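Long-range contact in endoglucanase E (Clostridium thermocellum, PDB 2WAO), which binds cellulose-derived glucose chains in the active-site cleft of its carbohydrate esterase domain and probably removes acetyl groups from plant cell wall polysaccharides: residues A[175-187]-A[224-236]. Sequence-based numbering, arbitrary orientation.
Sequences WSGIGLTMNYGGA and NDFSTSFADKTKF. With BGC (beta-D-glucopyranose), chain B; BGC (beta-D-glucopyranose), chain C; BGC (beta-D-glucopyranose), chain D; FMT (formic acid), chain H.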
loop_
_atom_site.group_PDB
_atom_site.type_symbol
_atom_site.label_atom_id
_atom_site.label_comp_id
_atom_site.label_asym_id
_atom_site.label_seq_id
_atom_site.Cartn_x
_atom_site.Cartn_y
_atom_site.Cartn_z
ATOM N N TRP A 175 -6.947 2.572 2.158
ATOM C CA TRP A 175 -7.955 3.540 1.669
ATOM C C TRP A 175 -7.930 4.710 2.625
ATOM O O TRP A 175 -8.129 4.525 3.839
ATOM C CB TRP A 175 -9.334 2.862 1.702
ATOM C CG TRP A 175 -10.393 3.646 0.967
ATOM C CD1 TRP A 175 -11.053 4.752 1.426
ATOM C CD2 TRP A 175 -10.936 3.341 -0.324
ATOM N NE1 TRP A 175 -11.983 5.171 0.473
ATOM C CE2 TRP A 175 -11.932 4.312 -0.599
ATOM C CE3 TRP A 175 -10.661 2.334 -1.295
ATOM C CZ2 TRP A 175 -12.659 4.333 -1.823
ATOM C CZ3 TRP A 175 -11.389 2.347 -2.504
ATOM C CH2 TRP A 175 -12.392 3.333 -2.746
ATOM N N SER A 176 -7.652 5.906 2.104
ATOM C CA SER A 176 -7.519 7.106 2.955
ATOM C C SER A 176 -8.805 7.381 3.742
ATOM O O SER A 176 -9.905 7.288 3.190
ATOM C CB SER A 176 -7.117 8.319 2.132
ATOM O OG SER A 176 -5.717 8.332 1.954
ATOM N N GLY A 177 -8.651 7.629 5.041
ATOM C CA GLY A 177 -9.780 7.936 5.940
ATOM C C GLY A 177 -10.569 6.745 6.472
ATOM O O GLY A 177 -11.503 6.943 7.233
ATOM N N ILE A 178 -10.226 5.514 6.070
ATOM C CA ILE A 178 -11.024 4.347 6.450
ATOM C C ILE A 178 -10.682 3.890 7.885
ATOM O O ILE A 178 -9.537 4.086 8.345
ATOM C CB ILE A 178 -10.771 3.178 5.442
ATOM C CG1 ILE A 178 -12.041 2.312 5.323
ATOM C CG2 ILE A 178 -9.475 2.344 5.780
ATOM C CD1 ILE A 178 -11.990 1.325 4.132
ATOM N N GLY A 179 -11.638 3.254 8.549
ATOM C CA GLY A 179 -11.395 2.722 9.888
ATOM C C GLY A 179 -12.052 1.368 10.047
ATOM O O GLY A 179 -12.612 0.776 9.082
ATOM N N LEU A 180 -11.976 0.876 11.278
ATOM C CA LEU A 180 -12.578 -0.361 11.640
ATOM C C LEU A 180 -14.048 -0.177 12.031
ATOM O O LEU A 180 -14.887 -1.083 11.761
ATOM C CB LEU A 180 -11.870 -0.986 12.848
ATOM C CG LEU A 180 -10.597 -1.655 12.365
ATOM C CD1 LEU A 180 -9.556 -1.769 13.436
ATOM C CD2 LEU A 180 -10.948 -3.044 11.768
ATOM N N THR A 181 -14.343 0.924 12.731
ATOM C CA THR A 181 -15.770 1.181 13.166
ATOM C C THR A 181 -16.386 2.425 12.545
ATOM O O THR A 181 -17.633 2.623 12.624
ATOM C CB THR A 181 -15.897 1.342 14.727
ATOM O OG1 THR A 181 -15.325 2.589 15.114
ATOM C CG2 THR A 181 -15.191 0.201 15.440
ATOM N N MET A 182 -15.537 3.282 11.982
ATOM C CA MET A 182 -15.946 4.579 11.424
ATOM C C MET A 182 -14.870 5.065 10.477
ATOM O O MET A 182 -13.716 4.661 10.600
ATOM C CB MET A 182 -16.161 5.612 12.555
ATOM C CG MET A 182 -14.881 5.899 13.307
ATOM S SD MET A 182 -15.113 7.010 14.689
ATOM C CE MET A 182 -15.282 8.493 13.746
ATOM N N ASN A 183 -15.246 5.939 9.549
ATOM C CA ASN A 183 -14.301 6.639 8.712
ATOM C C ASN A 183 -13.993 8.002 9.323
ATOM O O ASN A 183 -14.657 8.415 10.260
ATOM C CB ASN A 183 -14.870 6.736 7.298
ATOM C CG ASN A 183 -15.055 5.352 6.705
ATOM O OD1 ASN A 183 -14.188 4.476 6.864
ATOM N ND2 ASN A 183 -16.229 5.099 6.170
ATOM N N TYR A 184 -12.980 8.670 8.808
ATOM C CA TYR A 184 -12.585 9.999 9.296
ATOM C C TYR A 184 -13.790 10.944 9.494
ATOM O O TYR A 184 -14.586 11.122 8.587
ATOM C CB TYR A 184 -11.572 10.669 8.352
ATOM C CG TYR A 184 -11.204 12.010 8.943
ATOM C CD1 TYR A 184 -10.405 12.087 10.086
ATOM C CD2 TYR A 184 -11.756 13.187 8.426
ATOM C CE1 TYR A 184 -10.139 13.323 10.679
ATOM C CE2 TYR A 184 -11.480 14.431 9.012
ATOM C CZ TYR A 184 -10.666 14.471 10.121
ATOM O OH TYR A 184 -10.397 15.690 10.685
ATOM N N GLY A 185 -13.877 11.535 10.690
ATOM C CA GLY A 185 -14.950 12.502 11.053
ATOM C C GLY A 185 -16.379 11.923 11.099
ATOM O O GLY A 185 -17.357 12.687 11.122
ATOM N N GLY A 186 -16.494 10.596 11.094
ATOM C CA GLY A 186 -17.787 9.886 11.060
ATOM C C GLY A 186 -18.538 9.982 9.727
ATOM O O GLY A 186 -19.769 9.750 9.686
ATOM N N ALA A 187 -17.839 10.316 8.639
ATOM C CA ALA A 187 -18.443 10.303 7.290
ATOM C C ALA A 187 -18.905 8.869 6.979
ATOM O O ALA A 187 -18.197 7.884 7.273
ATOM C CB ALA A 187 -17.436 10.800 6.220
ATOM N N ASN A 224 -8.463 6.588 12.267
ATOM C CA ASN A 224 -9.732 7.255 11.974
ATOM C C ASN A 224 -10.772 6.924 13.036
ATOM O O ASN A 224 -11.755 7.630 13.173
ATOM C CB ASN A 224 -10.174 6.941 10.522
ATOM C CG ASN A 224 -9.225 7.519 9.551
ATOM O OD1 ASN A 224 -8.500 6.782 8.825
ATOM N ND2 ASN A 224 -9.068 8.822 9.626
ATOM N N ASP A 225 -10.554 5.837 13.771
ATOM C CA ASP A 225 -11.434 5.472 14.903
ATOM C C ASP A 225 -11.221 6.343 16.160
ATOM O O ASP A 225 -12.055 6.317 17.055
ATOM C CB ASP A 225 -11.267 4.000 15.251
ATOM C CG ASP A 225 -11.700 3.086 14.075
ATOM O OD1 ASP A 225 -12.921 2.862 13.934
ATOM O OD2 ASP A 225 -10.837 2.618 13.283
ATOM N N PHE A 226 -10.096 7.064 16.231
ATOM C CA PHE A 226 -9.769 7.883 17.425
ATOM C C PHE A 226 -9.328 9.299 17.131
ATOM O O PHE A 226 -8.948 10.016 18.067
ATOM C CB PHE A 226 -8.706 7.158 18.330
ATOM C CG PHE A 226 -9.185 5.870 18.839
ATOM C CD1 PHE A 226 -9.974 5.820 20.020
ATOM C CD2 PHE A 226 -8.943 4.680 18.110
ATOM C CE1 PHE A 226 -10.508 4.648 20.485
ATOM C CE2 PHE A 226 -9.494 3.469 18.574
ATOM C CZ PHE A 226 -10.266 3.450 19.764
ATOM N N SER A 227 -9.366 9.754 15.871
ATOM C CA SER A 227 -8.876 11.097 15.597
ATOM C C SER A 227 -9.939 12.181 15.811
ATOM O O SER A 227 -9.600 13.318 15.911
ATOM C CB SER A 227 -8.210 11.232 14.220
ATOM O OG SER A 227 -9.164 10.965 13.178
ATOM N N THR A 228 -11.224 11.825 15.845
ATOM C CA THR A 228 -12.246 12.840 16.081
ATOM C C THR A 228 -13.058 12.424 17.306
ATOM O O THR A 228 -12.777 12.916 18.411
ATOM C CB THR A 228 -13.105 13.136 14.809
ATOM O OG1 THR A 228 -13.667 11.912 14.325
ATOM C CG2 THR A 228 -12.243 13.818 13.700
ATOM N N SER A 229 -13.944 11.456 17.141
ATOM C CA SER A 229 -14.819 10.965 18.204
ATOM C C SER A 229 -14.358 9.540 18.499
ATOM O O SER A 229 -14.329 8.723 17.562
ATOM C CB SER A 229 -16.233 10.942 17.659
ATOM O OG SER A 229 -17.137 10.600 18.678
ATOM N N PHE A 230 -13.959 9.269 19.742
ATOM C CA PHE A 230 -13.320 7.995 20.117
ATOM C C PHE A 230 -14.295 6.829 19.942
ATOM O O PHE A 230 -15.381 6.849 20.532
ATOM C CB PHE A 230 -12.841 8.001 21.581
ATOM C CG PHE A 230 -11.800 9.064 21.904
ATOM C CD1 PHE A 230 -10.958 9.588 20.909
ATOM C CD2 PHE A 230 -11.650 9.501 23.211
ATOM C CE1 PHE A 230 -9.989 10.571 21.231
ATOM C CE2 PHE A 230 -10.696 10.475 23.533
ATOM C CZ PHE A 230 -9.858 10.993 22.543
ATOM N N ALA A 231 -13.916 5.795 19.190
ATOM C CA ALA A 231 -14.802 4.628 18.988
ATOM C C ALA A 231 -15.047 3.900 20.313
ATOM O O ALA A 231 -14.159 3.829 21.165
ATOM C CB ALA A 231 -14.165 3.641 17.979
ATOM N N ASP A 232 -16.227 3.298 20.427
ATOM C CA ASP A 232 -16.596 2.417 21.542
ATOM C C ASP A 232 -15.593 1.266 21.700
ATOM O O ASP A 232 -15.269 0.599 20.707
ATOM C CB ASP A 232 -17.989 1.841 21.264
ATOM C CG ASP A 232 -18.416 0.799 22.305
ATOM O OD1 ASP A 232 -18.676 1.225 23.462
ATOM O OD2 ASP A 232 -18.506 -0.427 21.984
ATOM N N LYS A 233 -15.109 1.020 22.919
ATOM C CA LYS A 233 -14.139 -0.061 23.112
ATOM C C LYS A 233 -14.605 -1.435 22.594
ATOM O O LYS A 233 -13.905 -2.074 21.818
ATOM C CB LYS A 233 -13.703 -0.207 24.552
ATOM C CG LYS A 233 -12.615 -1.271 24.724
ATOM C CD LYS A 233 -12.178 -1.416 26.160
ATOM C CE LYS A 233 -11.066 -2.457 26.261
ATOM N NZ LYS A 233 -10.485 -2.456 27.638
ATOM N N THR A 234 -15.774 -1.897 23.052
ATOM C CA THR A 234 -16.227 -3.226 22.625
ATOM C C THR A 234 -16.351 -3.346 21.099
ATOM O O THR A 234 -15.902 -4.350 20.508
ATOM C CB THR A 234 -17.547 -3.623 23.364
ATOM O OG1 THR A 234 -17.287 -3.585 24.775
ATOM C CG2 THR A 234 -17.929 -5.028 23.011
ATOM N N LYS A 235 -16.902 -2.310 20.491
ATOM C CA LYS A 235 -17.112 -2.218 19.055
ATOM C C LYS A 235 -15.769 -2.300 18.303
ATOM O O LYS A 235 -15.600 -3.102 17.383
ATOM C CB LYS A 235 -17.821 -0.915 18.720
ATOM C CG LYS A 235 -18.172 -0.758 17.241
ATOM C CD LYS A 235 -18.989 0.537 16.917
ATOM C CE LYS A 235 -19.750 0.341 15.594
ATOM N NZ LYS A 235 -20.088 1.614 14.848
ATOM N N PHE A 236 -14.829 -1.478 18.740
ATOM C CA PHE A 236 -13.482 -1.439 18.146
ATOM C C PHE A 236 -12.683 -2.764 18.307
ATOM O O PHE A 236 -12.103 -3.279 17.325
ATOM C CB PHE A 236 -12.686 -0.230 18.682
ATOM C CG PHE A 236 -11.303 -0.108 18.045
ATOM C CD1 PHE A 236 -11.142 0.558 16.828
ATOM C CD2 PHE A 236 -10.202 -0.718 18.635
ATOM C CE1 PHE A 236 -9.884 0.663 16.223
ATOM C CE2 PHE A 236 -8.939 -0.636 18.041
ATOM C CZ PHE A 236 -8.778 0.045 16.846
HETATM C C2 BGC B . -8.150 15.547 6.401
HETATM C C3 BGC B . -9.292 14.864 5.663
HETATM C C4 BGC B . -8.906 13.416 5.341
HETATM C C5 BGC B . -8.501 12.704 6.651
HETATM C C6 BGC B . -8.167 11.206 6.503
HETATM C C1 BGC B . -7.761 14.725 7.626
HETATM O O2 BGC B . -8.536 16.884 6.733
HETATM O O3 BGC B . -9.573 15.576 4.451
HETATM O O4 BGC B . -10.078 12.924 4.919
HETATM O O5 BGC B . -7.409 13.412 7.233
HETATM O O6 BGC B . -7.078 11.067 5.608
HETATM C C2 BGC C . -11.349 11.404 3.520
HETATM C C3 BGC C . -11.331 10.717 2.150
HETATM C C4 BGC C . -10.844 11.671 1.058
HETATM C C5 BGC C . -9.473 12.186 1.449
HETATM C C6 BGC C . -8.835 13.057 0.353
HETATM C C1 BGC C . -10.019 12.115 3.748
HETATM O O2 BGC C . -11.612 10.480 4.568
HETATM O O3 BGC C . -12.590 10.141 1.863
HETATM O O4 BGC C . -10.706 10.966 -0.159
HETATM O O5 BGC C . -9.703 12.928 2.635
HETATM O O6 BGC C . -9.325 14.370 0.423
HETATM C C2 BGC D . -5.651 13.992 11.634
HETATM C C3 BGC D . -5.875 13.935 10.124
HETATM C C4 BGC D . -6.607 15.176 9.640
HETATM C C5 BGC D . -5.893 16.449 10.108
HETATM C C6 BGC D . -6.815 17.634 9.807
HETATM C C1 BGC D . -4.962 15.317 12.013
HETATM O O2 BGC D . -4.856 12.892 12.069
HETATM O O3 BGC D . -6.605 12.774 9.803
HETATM O O4 BGC D . -6.657 15.303 8.311
HETATM O O5 BGC D . -5.638 16.458 11.518
HETATM O O6 BGC D . -6.115 18.723 10.303
HETATM C C FMT H . -13.508 12.070 21.756
HETATM O O1 FMT H . -13.627 13.090 22.442
HETATM O O2 FMT H . -14.373 11.193 21.724
HETATM O O HOH W 1 -7.869 4.091 10.625
HETATM O O HOH W 2 -11.862 10.480 12.684
#
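T181 packs its methyl CG2 against the start of helix 233-250, 3.6 Å from both K235 CG and F236 CA. Its other branch, OG1, donates to D225 OD1 at 2.7 Å. With chi1 at 72°, CG2 lies anti to the carbonyl carbon and reaches the helix, while OG1 faces D225.

D225 grips the loop with both carboxylate oxygens. OD2 takes L180 N at 2.9 Å through its syn lone pair, in a nearly straight bond (168°). OD1 is met by T181 N at 2.7 Å on the syn side and by T181 OG1 on the anti side. L180 CD1 meets the F236 ring at CE1, 3.7 Å away. CG, SD and CE of M182 lie along N224 O, with SD 3.4 Å from S229 O.

At the other end, Y184 stands against S227 and T228. S227 OG is at the ring edge, 3.5 Å from Y184 CD1. One ring face carries the chain B glucose, its C5 3.6 Å from Y184 CG. A water joins G185 N, N224 O and both the S227 and T228 hydroxyls.

The Y184 end lines the glycan pocket, to which S176 and G177 also belong. The D225 end joins the loop to helix 233-250 within the SGNH-type domain. The buried carboxylate, bonded to two successive backbone N-H groups and a hydroxyl, should fix the loop's path, and the three donors probably stabilise its negative charge.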